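Side-chain contact in aluminum resistance protein (Clostridium novyi, PDB 3I16), which is probably a pyridoxal-5'-phosphate-dependent carbon-sulfur lyase of the methionine gamma-lyase family, involved in aluminum resistance: residues A80-A83 and R84-T88. Numbering follows the deposited sequence.
Sequences AVYA and RVFNT
A Schellman motif closes the C-terminal end of helix 73-86, and Ala-83 and Thr-88 meet in it. The amide of Thr-88 reaches back to the carbonyl of Ala-83, N to O 2.8 Å, with an N-H...O angle of 162°. Asn-87 makes the reversal possible by leaving helical geometry at positive phi, and its own N gives a weak bond to Arg-84 O. OG1 of Thr-88 sits between the backbone N and the carbonyl carbon (chi1 58°), which turns the hydroxyl back toward the last turn, where it lies 3.4 Å from Ala-83 CA and 3.6 Å from Ala-83 CB; its hydrogen bond is to Ser-90 O, at the start of strand 90-94. The cap leads the chain, through a short turn, into this strand, at one end of the mixed sheet as counted within this chain, in what is, from its family, probably a fold-type I PLP-dependent enzyme. In the last helical turn, Phe-86 N donates to Tyr-82 O at 3.0 Å, and the same oxygen lies near the plane of the Phe-86 ring, at its edge, 3.2 Å from CD2. The two aromatic side chains run side by side in the same direction, touching where Tyr-82 CD2 meets Phe-86 CE2 at 3.9 Å. Both rings also meet Tyr-256 of strand 255-259, which pairs with strand 90-94, so this buried face of the helix rests on the sheet. Val-81 and Val-85 are joined through the bond from Val-85 N to Val-81 O, and both side chains pack on Ala-51 of helix 17-54. On the exposed side, Arg-84 CG, anti to its carbonyl carbon (chi1 -74°), comes within 3.6 Å of Ala-80 O. From there the chain extends to NE, which forms a salt bridge with Glu-55.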
loop_
_atom_site.group_PDB
_atom_site.type_symbol
_atom_site.label_atom_id
_atom_site.label_comp_id
_atom_site.label_asym_id
_atom_site.label_seq_id
_atom_site.Cartn_x
_atom_site.Cartn_y
_atom_site.Cartn_z
ATOM N N ALA B 80 11.179 -20.000 -1.520
ATOM C CA ALA B 80 12.110 -20.799 -2.313
ATOM C C ALA B 80 13.444 -20.108 -2.468
ATOM O O ALA B 80 14.492 -20.756 -2.398
ATOM C CB ALA B 80 11.495 -21.131 -3.707
ATOM N N VAL B 81 13.419 -18.795 -2.702
ATOM C CA VAL B 81 14.674 -18.029 -2.788
ATOM C C VAL B 81 15.438 -18.096 -1.457
ATOM O O VAL B 81 16.654 -18.303 -1.453
ATOM C CB VAL B 81 14.437 -16.557 -3.199
ATOM C CG1 VAL B 81 15.704 -15.728 -3.038
ATOM C CG2 VAL B 81 13.926 -16.484 -4.642
ATOM N N TYR B 82 14.727 -17.915 -0.339
ATOM C CA TYR B 82 15.355 -17.974 0.992
ATOM C C TYR B 82 16.003 -19.346 1.237
ATOM O O TYR B 82 17.123 -19.439 1.754
ATOM C CB TYR B 82 14.346 -17.673 2.117
ATOM C CG TYR B 82 14.359 -16.263 2.666
ATOM C CD1 TYR B 82 14.000 -15.179 1.885
ATOM C CD2 TYR B 82 14.685 -16.024 4.001
ATOM C CE1 TYR B 82 14.030 -13.886 2.399
ATOM C CE2 TYR B 82 14.703 -14.726 4.535
ATOM C CZ TYR B 82 14.360 -13.670 3.732
ATOM O OH TYR B 82 14.348 -12.393 4.247
ATOM N N ALA B 83 15.277 -20.394 0.871
ATOM C CA ALA B 83 15.724 -21.781 1.021
ATOM C C ALA B 83 17.009 -22.063 0.233
ATOM O O ALA B 83 17.928 -22.716 0.756
ATOM C CB ALA B 83 14.598 -22.748 0.652
ATOM N N ARG B 84 17.102 -21.510 -0.983
ATOM C CA ARG B 84 18.333 -21.605 -1.754
ATOM C C ARG B 84 19.478 -20.831 -1.106
ATOM O O ARG B 84 20.599 -21.334 -1.067
ATOM C CB ARG B 84 18.140 -21.115 -3.185
ATOM C CG ARG B 84 17.356 -22.084 -4.033
ATOM C CD ARG B 84 17.086 -21.508 -5.392
ATOM N NE ARG B 84 16.269 -22.428 -6.170
ATOM C CZ ARG B 84 16.748 -23.460 -6.856
ATOM N NH1 ARG B 84 18.058 -23.720 -6.893
ATOM N NH2 ARG B 84 15.909 -24.233 -7.528
ATOM N N VAL B 85 19.212 -19.620 -0.608
ATOM C CA VAL B 85 20.259 -18.800 0.041
ATOM C C VAL B 85 20.864 -19.524 1.244
ATOM O O VAL B 85 22.087 -19.554 1.406
ATOM C CB VAL B 85 19.737 -17.415 0.484
ATOM C CG1 VAL B 85 20.723 -16.737 1.429
ATOM C CG2 VAL B 85 19.443 -16.532 -0.723
ATOM N N PHE B 86 19.998 -20.105 2.071
ATOM C CA PHE B 86 20.393 -20.860 3.269
ATOM C C PHE B 86 20.690 -22.353 3.029
ATOM O O PHE B 86 21.059 -23.075 3.948
ATOM C CB PHE B 86 19.309 -20.715 4.347
ATOM C CG PHE B 86 19.243 -19.340 4.951
ATOM C CD1 PHE B 86 20.190 -18.943 5.885
ATOM C CD2 PHE B 86 18.252 -18.443 4.595
ATOM C CE1 PHE B 86 20.141 -17.670 6.455
ATOM C CE2 PHE B 86 18.198 -17.173 5.171
ATOM C CZ PHE B 86 19.147 -16.792 6.091
ATOM N N ASN B 87 20.556 -22.806 1.793
ATOM C CA ASN B 87 20.773 -24.205 1.453
ATOM C C ASN B 87 19.950 -25.142 2.323
ATOM O O ASN B 87 20.470 -26.108 2.876
ATOM C CB ASN B 87 22.268 -24.561 1.501
ATOM C CG ASN B 87 23.094 -23.712 0.548
ATOM O OD1 ASN B 87 22.810 -23.682 -0.650
ATOM N ND2 ASN B 87 24.126 -23.021 1.070
ATOM N N THR B 88 18.660 -24.846 2.456
ATOM C CA THR B 88 17.762 -25.703 3.235
ATOM C C THR B 88 16.710 -26.282 2.300
ATOM O O THR B 88 16.574 -25.852 1.163
ATOM C CB THR B 88 17.036 -24.913 4.310
ATOM O OG1 THR B 88 16.303 -23.850 3.683
ATOM C CG2 THR B 88 18.032 -24.350 5.337
#